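PDB 4KZK: L-arabinose ABC transporter, periplasmic L-arabinose-binding protein from Burkholderia thailandensis, which binds sugars in the periplasm, holding beta-D-galactose in this structure, and probably delivers L-arabinose to an ABC transporter. Local coordinates for residues Val137-Ile142 and Pro313-Thr318; Gly170-Ala175 and Asn202-Pro207; Trp233-Ser238 and Asp258-Val263. One frame throughout, in Å; residues are numbered along the deposited sequence.

Interaction 1: Val137-Ile142 and Pro313-Thr318; sequences VPHMGI and PPLVLT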
loop_
_atom_site.group_PDB
_atom_site.type_symbol
_atom_site.label_atom_id
_atom_site.label_comp_id
_atom_site.label_asym_id
_atom_site.label_seq_id
_atom_site.Cartn_x
_atom_site.Cartn_y
_atom_site.Cartn_z
ATOM N N VAL A 137 -20.174 -4.375 -0.450
ATOM C CA VAL A 137 -19.322 -3.276 -0.890
ATOM C C VAL A 137 -18.310 -3.801 -1.895
ATOM O O VAL A 137 -17.449 -4.612 -1.545
ATOM C CB VAL A 137 -18.598 -2.596 0.282
ATOM C CG1 VAL A 137 -17.689 -1.489 -0.234
ATOM C CG2 VAL A 137 -19.606 -2.025 1.279
ATOM N N PRO A 138 -18.429 -3.367 -3.151
ATOM C CA PRO A 138 -17.438 -3.808 -4.133
ATOM C C PRO A 138 -16.085 -3.233 -3.760
ATOM O O PRO A 138 -16.011 -2.087 -3.312
ATOM C CB PRO A 138 -17.941 -3.199 -5.440
ATOM C CG PRO A 138 -18.753 -2.029 -4.998
ATOM C CD PRO A 138 -19.423 -2.465 -3.751
ATOM N N HIS A 139 -15.053 -4.047 -3.940
ATOM C CA HIS A 139 -13.708 -3.719 -3.485
ATOM C C HIS A 139 -12.665 -3.961 -4.565
ATOM O O HIS A 139 -12.757 -4.924 -5.319
ATOM C CB HIS A 139 -13.367 -4.563 -2.270
ATOM C CG HIS A 139 -12.008 -4.278 -1.727
ATOM N ND1 HIS A 139 -11.698 -3.092 -1.092
ATOM C CD2 HIS A 139 -10.867 -5.005 -1.745
ATOM C CE1 HIS A 139 -10.419 -3.093 -0.772
ATOM N NE2 HIS A 139 -9.899 -4.246 -1.135
ATOM N N MET A 140 -11.670 -3.096 -4.632
ATOM C CA MET A 140 -10.481 -3.363 -5.427
ATOM C C MET A 140 -9.265 -3.173 -4.562
ATOM O O MET A 140 -9.129 -2.128 -3.914
ATOM C CB MET A 140 -10.384 -2.455 -6.643
ATOM C CG MET A 140 -9.196 -2.804 -7.522
ATOM S SD MET A 140 -8.925 -1.760 -8.970
ATOM C CE MET A 140 -10.408 -2.091 -9.923
ATOM N N GLY A 141 -8.411 -4.191 -4.507
ATOM C CA GLY A 141 -7.141 -4.084 -3.793
ATOM C C GLY A 141 -6.099 -4.898 -4.499
ATOM O O GLY A 141 -6.327 -5.352 -5.623
ATOM N N ILE A 142 -4.962 -5.094 -3.840
ATOM C CA ILE A 142 -3.888 -5.861 -4.431
ATOM C C ILE A 142 -3.966 -7.315 -3.969
ATOM O O ILE A 142 -4.518 -7.606 -2.904
ATOM C CB ILE A 142 -2.496 -5.256 -4.136
ATOM C CG1 ILE A 142 -2.051 -5.430 -2.672
ATOM C CG2 ILE A 142 -2.480 -3.799 -4.533
ATOM C CD1 ILE A 142 -0.641 -4.967 -2.417
ATOM N N PRO A 313 -17.934 -5.273 -10.127
ATOM C CA PRO A 313 -17.198 -6.432 -9.678
ATOM C C PRO A 313 -17.096 -6.387 -8.159
ATOM O O PRO A 313 -16.665 -5.369 -7.596
ATOM C CB PRO A 313 -15.819 -6.265 -10.336
ATOM C CG PRO A 313 -16.028 -5.329 -11.478
ATOM C CD PRO A 313 -17.155 -4.430 -11.048
ATOM N N PRO A 314 -17.507 -7.453 -7.472
ATOM C CA PRO A 314 -17.448 -7.411 -6.004
ATOM C C PRO A 314 -16.025 -7.418 -5.448
ATOM O O PRO A 314 -15.788 -6.860 -4.383
ATOM C CB PRO A 314 -18.215 -8.669 -5.567
ATOM C CG PRO A 314 -18.310 -9.518 -6.782
ATOM C CD PRO A 314 -18.303 -8.593 -7.957
ATOM N N LEU A 315 -15.090 -8.024 -6.156
ATOM C CA LEU A 315 -13.713 -8.076 -5.679
ATOM C C LEU A 315 -12.748 -8.238 -6.848
ATOM O O LEU A 315 -12.868 -9.177 -7.664
ATOM C CB LEU A 315 -13.532 -9.211 -4.674
ATOM C CG LEU A 315 -12.151 -9.385 -4.021
ATOM C CD1 LEU A 315 -11.747 -8.148 -3.239
ATOM C CD2 LEU A 315 -12.182 -10.602 -3.105
ATOM N N VAL A 316 -11.821 -7.301 -6.943
ATOM C CA VAL A 316 -10.763 -7.329 -7.936
ATOM C C VAL A 316 -9.457 -7.188 -7.183
ATOM O O VAL A 316 -9.269 -6.241 -6.433
ATOM C CB VAL A 316 -10.896 -6.191 -8.955
ATOM C CG1 VAL A 316 -9.690 -6.161 -9.902
ATOM C CG2 VAL A 316 -12.196 -6.335 -9.730
ATOM N N LEU A 317 -8.552 -8.125 -7.406
ATOM C CA LEU A 317 -7.258 -8.137 -6.748
ATOM C C LEU A 317 -6.183 -8.032 -7.803
ATOM O O LEU A 317 -6.016 -8.923 -8.640
ATOM C CB LEU A 317 -7.076 -9.415 -5.951
ATOM C CG LEU A 317 -8.016 -9.554 -4.765
ATOM C CD1 LEU A 317 -7.713 -10.882 -4.089
ATOM C CD2 LEU A 317 -7.923 -8.379 -3.791
ATOM N N THR A 318 -5.469 -6.911 -7.765
ATOM C CA THR A 318 -4.521 -6.530 -8.812
ATOM C C THR A 318 -3.096 -7.014 -8.547
ATOM O O THR A 318 -2.751 -7.448 -7.457
ATOM C CB THR A 318 -4.503 -5.011 -8.969
ATOM O OG1 THR A 318 -3.961 -4.407 -7.783
ATOM C CG2 THR A 318 -5.918 -4.466 -9.278
HETATM O O HOH W 1 -14.332 -4.070 -7.607
#

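Interaction 2: Gly170-Ala175 and Asn202-Pro207; sequences GVLRLA and NVVDAP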
loop_
_atom_site.group_PDB
_atom_site.type_symbol
_atom_site.label_atom_id
_atom_site.label_comp_id
_atom_site.label_asym_id
_atom_site.label_seq_id
_atom_site.Cartn_x
_atom_site.Cartn_y
_atom_site.Cartn_z
ATOM N N GLY A 170 19.742 -10.872 9.142
ATOM C CA GLY A 170 18.621 -10.353 9.915
ATOM C C GLY A 170 17.466 -10.016 8.989
ATOM O O GLY A 170 17.682 -9.406 7.956
ATOM N N VAL A 171 16.253 -10.417 9.378
ATOM C CA VAL A 171 15.036 -10.191 8.593
ATOM C C VAL A 171 14.130 -9.245 9.381
ATOM O O VAL A 171 13.513 -9.638 10.372
ATOM C CB VAL A 171 14.333 -11.526 8.273
ATOM C CG1 VAL A 171 13.061 -11.311 7.476
ATOM C CG2 VAL A 171 15.292 -12.421 7.516
ATOM N N LEU A 172 14.104 -7.987 8.948
ATOM C CA LEU A 172 13.302 -6.965 9.627
ATOM C C LEU A 172 11.897 -6.901 9.025
ATOM O O LEU A 172 11.706 -6.396 7.918
ATOM C CB LEU A 172 13.978 -5.596 9.540
ATOM C CG LEU A 172 13.303 -4.511 10.385
ATOM C CD1 LEU A 172 13.378 -4.887 11.858
ATOM C CD2 LEU A 172 13.924 -3.151 10.118
ATOM N N ARG A 173 10.910 -7.382 9.771
ATOM C CA ARG A 173 9.523 -7.361 9.331
ATOM C C ARG A 173 8.786 -6.195 9.981
ATOM O O ARG A 173 8.399 -6.259 11.153
ATOM C CB ARG A 173 8.836 -8.676 9.687
ATOM C CG ARG A 173 7.428 -8.806 9.137
ATOM C CD ARG A 173 6.746 -10.074 9.600
ATOM N NE ARG A 173 6.161 -9.963 10.927
ATOM C CZ ARG A 173 4.935 -9.521 11.211
ATOM N NH1 ARG A 173 4.523 -9.519 12.472
ATOM N NH2 ARG A 173 4.112 -9.095 10.261
ATOM N N LEU A 174 8.589 -5.131 9.216
ATOM C CA LEU A 174 7.811 -3.983 9.699
ATOM C C LEU A 174 6.356 -4.371 9.692
ATOM O O LEU A 174 5.798 -4.630 8.618
ATOM C CB LEU A 174 8.000 -2.766 8.799
ATOM C CG LEU A 174 9.385 -2.148 8.777
ATOM C CD1 LEU A 174 9.480 -1.209 7.564
ATOM C CD2 LEU A 174 9.691 -1.430 10.068
ATOM N N ALA A 175 5.730 -4.404 10.866
ATOM C CA ALA A 175 4.424 -5.033 10.994
ATOM C C ALA A 175 3.320 -4.057 11.359
ATOM O O ALA A 175 3.471 -3.210 12.251
ATOM C CB ALA A 175 4.487 -6.123 12.040
ATOM N N ASN A 202 15.787 -15.712 12.730
ATOM C CA ASN A 202 16.316 -14.390 12.417
ATOM C C ASN A 202 15.255 -13.402 11.934
ATOM O O ASN A 202 15.589 -12.294 11.523
ATOM C CB ASN A 202 17.429 -14.528 11.372
ATOM C CG ASN A 202 18.660 -15.206 11.929
ATOM O OD1 ASN A 202 18.827 -15.318 13.147
ATOM N ND2 ASN A 202 19.528 -15.669 11.045
ATOM N N VAL A 203 13.983 -13.778 12.005
ATOM C CA VAL A 203 12.890 -12.868 11.667
ATOM C C VAL A 203 12.590 -12.010 12.893
ATOM O O VAL A 203 12.245 -12.533 13.967
ATOM C CB VAL A 203 11.636 -13.649 11.222
ATOM C CG1 VAL A 203 10.454 -12.721 11.068
ATOM C CG2 VAL A 203 11.919 -14.420 9.933
ATOM N N VAL A 204 12.792 -10.709 12.746
ATOM C CA VAL A 204 12.614 -9.751 13.824
ATOM C C VAL A 204 11.361 -8.929 13.550
ATOM O O VAL A 204 11.324 -8.099 12.644
ATOM C CB VAL A 204 13.851 -8.838 13.938
ATOM C CG1 VAL A 204 13.631 -7.758 14.978
ATOM C CG2 VAL A 204 15.088 -9.674 14.268
ATOM N N ASP A 205 10.330 -9.157 14.341
ATOM C CA ASP A 205 9.112 -8.385 14.210
ATOM C C ASP A 205 9.326 -6.965 14.746
ATOM O O ASP A 205 9.882 -6.771 15.835
ATOM C CB ASP A 205 7.972 -9.045 14.989
ATOM C CG ASP A 205 7.253 -10.129 14.196
ATOM O OD1 ASP A 205 7.755 -10.604 13.158
ATOM O OD2 ASP A 205 6.126 -10.497 14.621
ATOM N N ALA A 206 8.903 -5.983 13.956
ATOM C CA ALA A 206 9.017 -4.570 14.295
ATOM C C ALA A 206 7.622 -3.946 14.155
ATOM O O ALA A 206 7.308 -3.287 13.159
ATOM C CB ALA A 206 10.024 -3.889 13.373
ATOM N N PRO A 207 6.774 -4.125 15.181
ATOM C CA PRO A 207 5.405 -3.628 15.136
ATOM C C PRO A 207 5.341 -2.102 15.175
ATOM O O PRO A 207 5.971 -1.469 16.002
ATOM C CB PRO A 207 4.764 -4.249 16.391
ATOM C CG PRO A 207 5.894 -4.374 17.335
ATOM C CD PRO A 207 7.071 -4.768 16.472
#

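Interaction 3: Trp233-Ser238 and Asp258-Val263; sequences WVAFGS and DDMIAV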
loop_
_atom_site.group_PDB
_atom_site.type_symbol
_atom_site.label_atom_id
_atom_site.label_comp_id
_atom_site.label_asym_id
_atom_site.label_seq_id
_atom_site.Cartn_x
_atom_site.Cartn_y
_atom_site.Cartn_z
ATOM N N TRP A 233 21.298 -7.127 6.793
ATOM C CA TRP A 233 19.851 -7.050 6.999
ATOM C C TRP A 233 19.064 -7.007 5.715
ATOM O O TRP A 233 19.536 -6.492 4.714
ATOM C CB TRP A 233 19.487 -5.771 7.744
ATOM C CG TRP A 233 19.782 -5.771 9.196
ATOM C CD1 TRP A 233 20.922 -5.319 9.798
ATOM C CD2 TRP A 233 18.912 -6.213 10.242
ATOM N NE1 TRP A 233 20.819 -5.481 11.165
ATOM C CE2 TRP A 233 19.586 -6.000 11.463
ATOM C CE3 TRP A 233 17.613 -6.742 10.271
ATOM C CZ2 TRP A 233 19.012 -6.324 12.699
ATOM C CZ3 TRP A 233 17.046 -7.056 11.492
ATOM C CH2 TRP A 233 17.747 -6.849 12.693
ATOM N N VAL A 234 17.833 -7.501 5.786
ATOM C CA VAL A 234 16.828 -7.224 4.769
ATOM C C VAL A 234 15.616 -6.641 5.485
ATOM O O VAL A 234 15.430 -6.857 6.701
ATOM C CB VAL A 234 16.459 -8.481 3.943
ATOM C CG1 VAL A 234 17.694 -9.115 3.300
ATOM C CG2 VAL A 234 15.744 -9.511 4.788
ATOM N N ALA A 235 14.814 -5.873 4.753
ATOM C CA ALA A 235 13.680 -5.219 5.376
ATOM C C ALA A 235 12.567 -5.016 4.387
ATOM O O ALA A 235 12.801 -4.868 3.188
ATOM C CB ALA A 235 14.093 -3.883 5.992
ATOM N N PHE A 236 11.352 -4.963 4.906
ATOM C CA PHE A 236 10.172 -4.755 4.097
ATOM C C PHE A 236 9.028 -4.429 5.019
ATOM O O PHE A 236 9.031 -4.775 6.199
ATOM C CB PHE A 236 9.871 -6.035 3.290
ATOM C CG PHE A 236 9.893 -7.288 4.132
ATOM C CD1 PHE A 236 11.087 -7.964 4.352
ATOM C CD2 PHE A 236 8.742 -7.757 4.752
ATOM C CE1 PHE A 236 11.138 -9.087 5.149
ATOM C CE2 PHE A 236 8.793 -8.882 5.542
ATOM C CZ PHE A 236 9.985 -9.552 5.746
ATOM N N GLY A 237 8.011 -3.824 4.453
ATOM C CA GLY A 237 6.815 -3.506 5.208
ATOM C C GLY A 237 5.557 -3.744 4.414
ATOM O O GLY A 237 5.410 -4.750 3.693
ATOM N N SER A 238 4.618 -2.843 4.560
ATOM C CA SER A 238 3.375 -2.914 3.821
ATOM C C SER A 238 3.433 -2.078 2.545
ATOM O O SER A 238 2.634 -2.286 1.642
ATOM C CB SER A 238 2.208 -2.468 4.688
ATOM O OG SER A 238 2.392 -1.156 5.166
ATOM N N ASP A 258 25.369 -1.306 1.497
ATOM C CA ASP A 258 26.023 -2.601 1.310
ATOM C C ASP A 258 25.506 -3.694 2.246
ATOM O O ASP A 258 25.622 -4.884 1.933
ATOM C CB ASP A 258 27.538 -2.468 1.480
ATOM C CG ASP A 258 28.199 -1.693 0.337
ATOM O OD1 ASP A 258 27.614 -1.581 -0.765
ATOM O OD2 ASP A 258 29.332 -1.222 0.540
ATOM N N ASP A 259 24.916 -3.289 3.366
ATOM C CA ASP A 259 24.492 -4.211 4.412
ATOM C C ASP A 259 22.987 -4.280 4.567
ATOM O O ASP A 259 22.505 -4.970 5.454
ATOM C CB ASP A 259 25.146 -3.817 5.740
ATOM C CG ASP A 259 26.651 -3.992 5.716
ATOM O OD1 ASP A 259 27.145 -4.931 5.048
ATOM O OD2 ASP A 259 27.331 -3.169 6.342
ATOM N N MET A 260 22.253 -3.614 3.670
ATOM C CA MET A 260 20.777 -3.573 3.739
ATOM C C MET A 260 20.157 -3.794 2.365
ATOM O O MET A 260 20.488 -3.083 1.429
ATOM C CB MET A 260 20.296 -2.220 4.284
ATOM C CG MET A 260 18.783 -1.962 4.139
ATOM S SD MET A 260 17.725 -3.061 5.111
ATOM C CE MET A 260 17.954 -2.498 6.792
ATOM N N ILE A 261 19.256 -4.768 2.254
ATOM C CA ILE A 261 18.424 -4.913 1.044
ATOM C C ILE A 261 16.963 -4.774 1.454
ATOM O O ILE A 261 16.418 -5.648 2.124
ATOM C CB ILE A 261 18.649 -6.263 0.339
ATOM C CG1 ILE A 261 20.116 -6.403 -0.056
ATOM C CG2 ILE A 261 17.743 -6.389 -0.871
ATOM C CD1 ILE A 261 20.473 -7.805 -0.479
ATOM N N ALA A 262 16.344 -3.676 1.049
ATOM C CA ALA A 262 14.966 -3.389 1.388
ATOM C C ALA A 262 14.151 -3.254 0.123
ATOM O O ALA A 262 14.589 -2.612 -0.821
ATOM C CB ALA A 262 14.893 -2.103 2.204
ATOM N N VAL A 263 12.962 -3.857 0.117
ATOM C CA VAL A 263 12.081 -3.799 -1.058
ATOM C C VAL A 263 10.690 -3.421 -0.587
ATOM O O VAL A 263 10.147 -4.040 0.337
ATOM C CB VAL A 263 12.066 -5.147 -1.825
ATOM C CG1 VAL A 263 10.994 -5.171 -2.914
ATOM C CG2 VAL A 263 13.431 -5.435 -2.403
HETATM O O HOH W 2 7.550 -4.211 1.394
#

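Interaction 1: Val137-Ile142 and Pro313-Thr318
Met140 and Val316 lie side by side across two parallel strands, pointing the same way from the sheet. Followed outward, Met140 CB lies 4.0 Å from Val316 O. CG, anti to the backbone N (chi1 -176°), rides 3.6 Å from Val316 O and also meets Val316 CB. SD then touches Thr318 CG2 at 4.1 Å, and a bend at chi3 (-64°) turns CE back to Val316 CG1. The chain therefore reaches from Val316 to Thr318 of the partner strand, crossing the latter at about a right angle.

On the other face, Leu315 CD1 meets the His139 ring at its edge, in the ring plane, 3.6 Å from His139 CD2; ND1 of that ring is hydrogen-bonded to Ser121 OG.

The backbone ladder alternates in parallel fashion: His139 N to Pro314 O, Val316 N to His139 O, Gly141 N to Val316 O and Thr318 N to Gly141 O, the last at 2.8 Å. His139 O takes a second proton from a water, 2.9 Å away, that also donates to Pro313 O and so ties the chain before strand 315-318 to strand 139-142. At the far end, Ile142 CG2 packs against Thr318 OG1, whose hydroxyl is hydrogen-bonded to His294 NE2.

Ile142 lines the galactose pocket, and so does His294, the partner of Thr318 OG1, which places the end of this strand pair at the sugar site. Strand 118-122 flanks strand 139-142 on its other edge, while helix 291-308 packs over the face bearing Met140 and Thr318.

Interaction 2: Gly170-Ala175 and Asn202-Pro207
Arg173 and Asp205 reach out side by side from adjacent parallel strands of a beta-alpha-beta unit, strand 170-175, helix 180-195 and strand 203-207. The two strand segments run 27° apart. Arg173 starts extended, with CG anti to the backbone N (chi1 -174°), and then bends at chi3. Its guanidinium presents NE and NH1 side-on, NE to OD1 of Asp205 at 2.8 Å and NH1 to OD2 of Asp205 at 2.9 Å. Both bonds are nearly straight, and the acceptors lie close to the guanidinium plane. The carboxylate, however, is turned 64° from that plane, and both of its oxygens are met from above their own plane. The CB of Ala175 lies over one guanidinium face, offset toward the rim. Arg173 NH2 has partners elsewhere, Asp177 in a salt bridge and Thr186 in a hydrogen bond, so two carboxylates and a hydroxyl fix the rotation of the buried group.

On the same face, Val171 and Val203 pack obliquely, CG1 of Val171 lying 4.1 Å from CG2 of Val203. The reverse face is aliphatic. Leu172 carries its CD1 across to Ala206 CB, 3.8 Å away, and to Val204 CG1, while Leu174 CD2 approaches the same Ala206 methyl. Helix 213-226 covers Leu172 and Val204 there; helix 180-195 packs against Val171 and Arg173 on the other face.

Five backbone bonds complete the pairing, from Val171 N to Asn202 O through to Ala175 N to Ala206 O. In that last bond the donor stands well above the carbonyl plane, with Ala175 N 3.0 Å from Ala206 O.

Interaction 3: Trp233-Ser238 and Asp258-Val263
Met260 CE lies oblique to the Trp233 indole, neither over a face nor at an edge, and its close contact is with Trp233 CB, 3.7 Å away. Outside the two segments, Phe224 and Phe230 each form an edge-to-face pair with the indole, and the Leu172 side chain touches Trp233. The Phe236 ring leads away from strand 260-263, toward helix 180-195, where Ala189, Val190 and Leu193 meet it. Its CG lies between the backbone N and the carbonyl carbon (chi1 48°), and across the contact it is CB that touches, 3.6 Å from Val263 O.

Met260 is folded rather than extended. CG is anti to the backbone N (chi1 168°), after which bends at chi2 and chi3 bring the tip closer to the partner strand. SD consequently sits 3.8 Å from Ala235 CB, and CE lies near both that methyl and Trp233 CB.

These strands are the two arms of a beta-alpha-beta unit whose crossover is helix 240-252, a repeating element of the periplasmic binding protein fold. They run parallel, 16° apart, and are joined by four backbone bonds, beginning with Trp233 N to Asp259 O at 2.8 Å. Val263 N to Ala235 O is the longest, at 3.2 Å.

On the reverse face, Val234 CG1 packs on Ile261 CB at 4.2 Å, and helix 144-161 closes over both residues. Where the strands part, a water accepts from Gly237 N and its oxygen lies 2.8 Å from Val263 O, bridging the two. Asp259 turns its carboxylate to a salt bridge with Arg231.

In the fold
All three interactions are parallel strand pairs, but interaction 1 belongs to one lobe and interactions 2 and 3 to the other, on the opposite side of the chain's centre, each about 29 Å from interaction 1 between centres. Interactions 2 and 3 are neighbours: strands 170-175 and 233-236 adjoin, probably hydrogen-bonded through Leu172 N and Val234 O at 2.8 Å. Interaction 3 is buried, and its side-chain contacts across the strands are apolar. Interaction 2, also largely buried, ends at the sheet's outermost strand within the chain and adds a salt bridge. Interaction 1 is partly buried, joins strands far apart in sequence, and alone among the three contains a residue of the galactose pocket.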